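Local coordinates for probable fatty acyl-CoA transferase Rv3272 (Mycobacterium tuberculosis, PDB 5YX6), which binds fatty acyl-CoAs of varying chain length, palmitoyl-CoA most tightly, as a family III CoA transferase that probably acts in fatty acid metabolism, at the interface of chains A and B. Residues are numbered along the deposited sequence; one frame, centred on the assembly and turned at random. Chains: chain A/B, Uncharacterized protein Rv3272.

The interface of chains A and B. Residues chain A 207, 211, 218, 221-222; chain B 339, 344, 350, 362-363.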
ATOM      1  N   TYR A 207       6.006  -9.733  -2.757  1.00 25.87           N
ATOM      2  CA  TYR A 207       7.376  -9.261  -2.781  1.00 28.26           C
ATOM      3  C   TYR A 207       7.535  -8.044  -3.688  1.00 28.18           C
ATOM      4  O   TYR A 207       8.175  -7.057  -3.306  1.00 26.91           O
ATOM      5  CB  TYR A 207       8.305 -10.381  -3.226  1.00 25.26           C
ATOM      6  CG  TYR A 207       9.770 -10.005  -3.236  1.00 28.54           C
ATOM      7  CD1 TYR A 207      10.500  -9.955  -2.054  1.00 26.96           C
ATOM      8  CD2 TYR A 207      10.433  -9.754  -4.429  1.00 27.34           C
ATOM      9  CE1 TYR A 207      11.845  -9.636  -2.059  1.00 28.11           C
ATOM     10  CE2 TYR A 207      11.774  -9.435  -4.442  1.00 29.92           C
ATOM     11  CZ  TYR A 207      12.474  -9.384  -3.256  1.00 28.81           C
ATOM     12  OH  TYR A 207      13.809  -9.069  -3.268  1.00 32.55           O
ATOM     13  N   VAL A 211       8.803  -4.313  -2.567  1.00 28.01           N
ATOM     14  CA  VAL A 211       9.900  -3.639  -3.254  1.00 25.58           C
ATOM     15  C   VAL A 211       9.403  -2.288  -3.765  1.00 31.79           C
ATOM     16  O   VAL A 211      10.053  -1.262  -3.578  1.00 28.81           O
ATOM     17  CB  VAL A 211      10.450  -4.500  -4.420  1.00 32.36           C
ATOM     18  CG1 VAL A 211      11.242  -3.656  -5.397  1.00 34.98           C
ATOM     19  CG2 VAL A 211      11.303  -5.658  -3.885  1.00 29.45           C
ATOM     20  N   LEU A 218      15.417   2.036  -2.572  1.00 46.37           N
ATOM     21  CA  LEU A 218      16.057   0.927  -3.268  1.00 41.01           C
ATOM     22  C   LEU A 218      16.877   1.449  -4.439  1.00 42.92           C
ATOM     23  O   LEU A 218      17.909   0.880  -4.792  1.00 43.95           O
ATOM     24  CB  LEU A 218      15.013  -0.075  -3.781  1.00 37.64           C
ATOM     25  CG  LEU A 218      14.871  -1.471  -3.165  1.00 39.29           C
ATOM     26  CD1 LEU A 218      15.937  -1.748  -2.138  1.00 35.14           C
ATOM     27  CD2 LEU A 218      13.491  -1.652  -2.563  1.00 37.22           C
ATOM     28  N   HIS A 221      20.714   2.247  -4.667  1.00 42.48           N
ATOM     29  CA  HIS A 221      21.567   1.070  -4.712  1.00 39.91           C
ATOM     30  C   HIS A 221      21.492   0.329  -6.054  1.00 44.12           C
ATOM     31  O   HIS A 221      22.309  -0.556  -6.325  1.00 41.85           O
ATOM     32  CB  HIS A 221      21.201   0.134  -3.561  1.00 34.05           C
ATOM     33  CG  HIS A 221      21.273   0.785  -2.212  1.00 38.99           C
ATOM     34  ND1 HIS A 221      22.464   1.003  -1.551  1.00 41.55           N
ATOM     35  CD2 HIS A 221      20.304   1.280  -1.407  1.00 39.04           C
ATOM     36  CE1 HIS A 221      22.224   1.590  -0.391  1.00 38.85           C
ATOM     37  NE2 HIS A 221      20.921   1.770  -0.279  1.00 44.47           N
ATOM     38  N   LEU A 222      20.531   0.699  -6.902  1.00 41.60           N
ATOM     39  CA  LEU A 222      20.430   0.103  -8.238  1.00 41.38           C
ATOM     40  C   LEU A 222      21.349   0.817  -9.216  1.00 41.04           C
ATOM     41  O   LEU A 222      21.591   0.342 -10.330  1.00 42.19           O
ATOM     42  CB  LEU A 222      18.992   0.148  -8.769  1.00 42.10           C
ATOM     43  CG  LEU A 222      17.914  -0.748  -8.148  1.00 44.84           C
ATOM     44  CD1 LEU A 222      16.539  -0.399  -8.711  1.00 40.46           C
ATOM     45  CD2 LEU A 222      18.226  -2.203  -8.401  1.00 43.39           C
TER
ATOM     46  N   VAL B 339      18.955  -5.855  -3.461  1.00 37.63           N
ATOM     47  CA  VAL B 339      19.152  -5.647  -4.881  1.00 36.84           C
ATOM     48  C   VAL B 339      20.079  -6.692  -5.512  1.00 36.34           C
ATOM     49  O   VAL B 339      20.049  -6.919  -6.716  1.00 35.76           O
ATOM     50  CB  VAL B 339      19.699  -4.215  -5.076  1.00 40.53           C
ATOM     51  CG1 VAL B 339      20.419  -4.042  -6.394  1.00 47.22           C
ATOM     52  CG2 VAL B 339      18.565  -3.219  -4.919  1.00 33.25           C
ATOM     53  N   PHE B 344      15.571 -11.312  -6.128  1.00 34.43           N
ATOM     54  CA  PHE B 344      15.349 -10.024  -6.754  1.00 35.70           C
ATOM     55  C   PHE B 344      15.568 -10.130  -8.256  1.00 35.78           C
ATOM     56  O   PHE B 344      14.802  -9.585  -9.038  1.00 36.54           O
ATOM     57  CB  PHE B 344      16.278  -8.972  -6.149  1.00 34.73           C
ATOM     58  CG  PHE B 344      16.006  -7.569  -6.616  1.00 33.80           C
ATOM     59  CD1 PHE B 344      15.130  -6.754  -5.920  1.00 33.11           C
ATOM     60  CD2 PHE B 344      16.640  -7.060  -7.738  1.00 31.68           C
ATOM     61  CE1 PHE B 344      14.886  -5.457  -6.331  1.00 33.85           C
ATOM     62  CE2 PHE B 344      16.396  -5.769  -8.159  1.00 39.12           C
ATOM     63  CZ  PHE B 344      15.521  -4.963  -7.454  1.00 33.79           C
ATOM     64  N   THR B 350      13.478  -4.476 -12.465  1.00 37.66           N
ATOM     65  CA  THR B 350      14.114  -3.241 -12.883  1.00 38.36           C
ATOM     66  C   THR B 350      13.949  -3.033 -14.372  1.00 42.73           C
ATOM     67  O   THR B 350      13.789  -3.992 -15.128  1.00 41.14           O
ATOM     68  CB  THR B 350      15.605  -3.224 -12.554  1.00 38.31           C
ATOM     69  OG1 THR B 350      16.248  -4.311 -13.231  1.00 50.27           O
ATOM     70  CG2 THR B 350      15.820  -3.353 -11.062  1.00 39.67           C
ATOM     71  N   VAL B 362      15.545   1.908 -12.711  1.00 35.88           N
ATOM     72  CA  VAL B 362      14.407   2.123 -11.826  1.00 38.08           C
ATOM     73  C   VAL B 362      13.584   0.845 -11.670  1.00 38.17           C
ATOM     74  O   VAL B 362      13.800  -0.140 -12.379  1.00 35.50           O
ATOM     75  CB  VAL B 362      13.485   3.265 -12.322  1.00 42.10           C
ATOM     76  CG1 VAL B 362      14.273   4.564 -12.517  1.00 45.09           C
ATOM     77  CG2 VAL B 362      12.776   2.866 -13.597  1.00 40.21           C
ATOM     78  N   ILE B 363      12.637   0.877 -10.734  1.00 36.94           N
ATOM     79  CA  ILE B 363      11.793  -0.274 -10.437  1.00 38.09           C
ATOM     80  C   ILE B 363      10.427  -0.180 -11.117  1.00 30.82           C
ATOM     81  O   ILE B 363       9.776   0.845 -11.042  1.00 33.72           O
ATOM     82  CB  ILE B 363      11.602  -0.424  -8.916  1.00 32.07           C
ATOM     83  CG1 ILE B 363      12.945  -0.719  -8.258  1.00 33.97           C
ATOM     84  CG2 ILE B 363      10.611  -1.534  -8.596  1.00 35.61           C
ATOM     85  CD1 ILE B 363      12.888  -0.713  -6.776  1.00 31.67           C
TER
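A:Leu222, at the end of helix 215-222, packs its forked tip against B:Val339, B:Phe344, B:Thr350 and B:Ile363 in the homodimer of this family III CoA transferase, and 74 Å² of its surface is hidden by chain B. The centre of the contact is about 18 Å from A:Asp175, the presumed nucleophile. A:Leu222 CD2 meets both methyls of B:Val339, with a tight 3.5 Å to CG1. The same A:Leu222 CD2 lies 4.0 Å from the ring atom CZ of B:Phe344. A:Leu222 CD1 turns to the strand side, where it touches B:Ile363 CG1 at 3.6 Å, the two side chains crossing at about a right angle. The methyl CG2 of B:Thr350 sits 3.8 Å from A:Leu222 CD2 and also touches CD1, bridging the fork.

B:Ile363, on strand 360-363, reaches onward with an extended side chain (chi2 173°) that brings CD1 between two helices of chain A. There B:Ile363 CD1 packs 3.6 Å from A:Val211 CG1, on helix 206-213, and 3.7 Å from A:Leu218 CB. A:Leu218 CD1 makes a looser contact with B:Val339 CG2 as the two side chains lie antiparallel alongside each other.

Among the aromatic groups, A:Tyr207 presents the tip of its side chain, the phenol OH, in plane to the edge of the B:Phe344 ring, 3.8 Å from CD1. With CG anti to its backbone N (chi1 -173°), B:Phe344 turns its ring rim toward A:Tyr207 and A:Leu222, while B:Val339 CA of its own chain sits over the centre of one face.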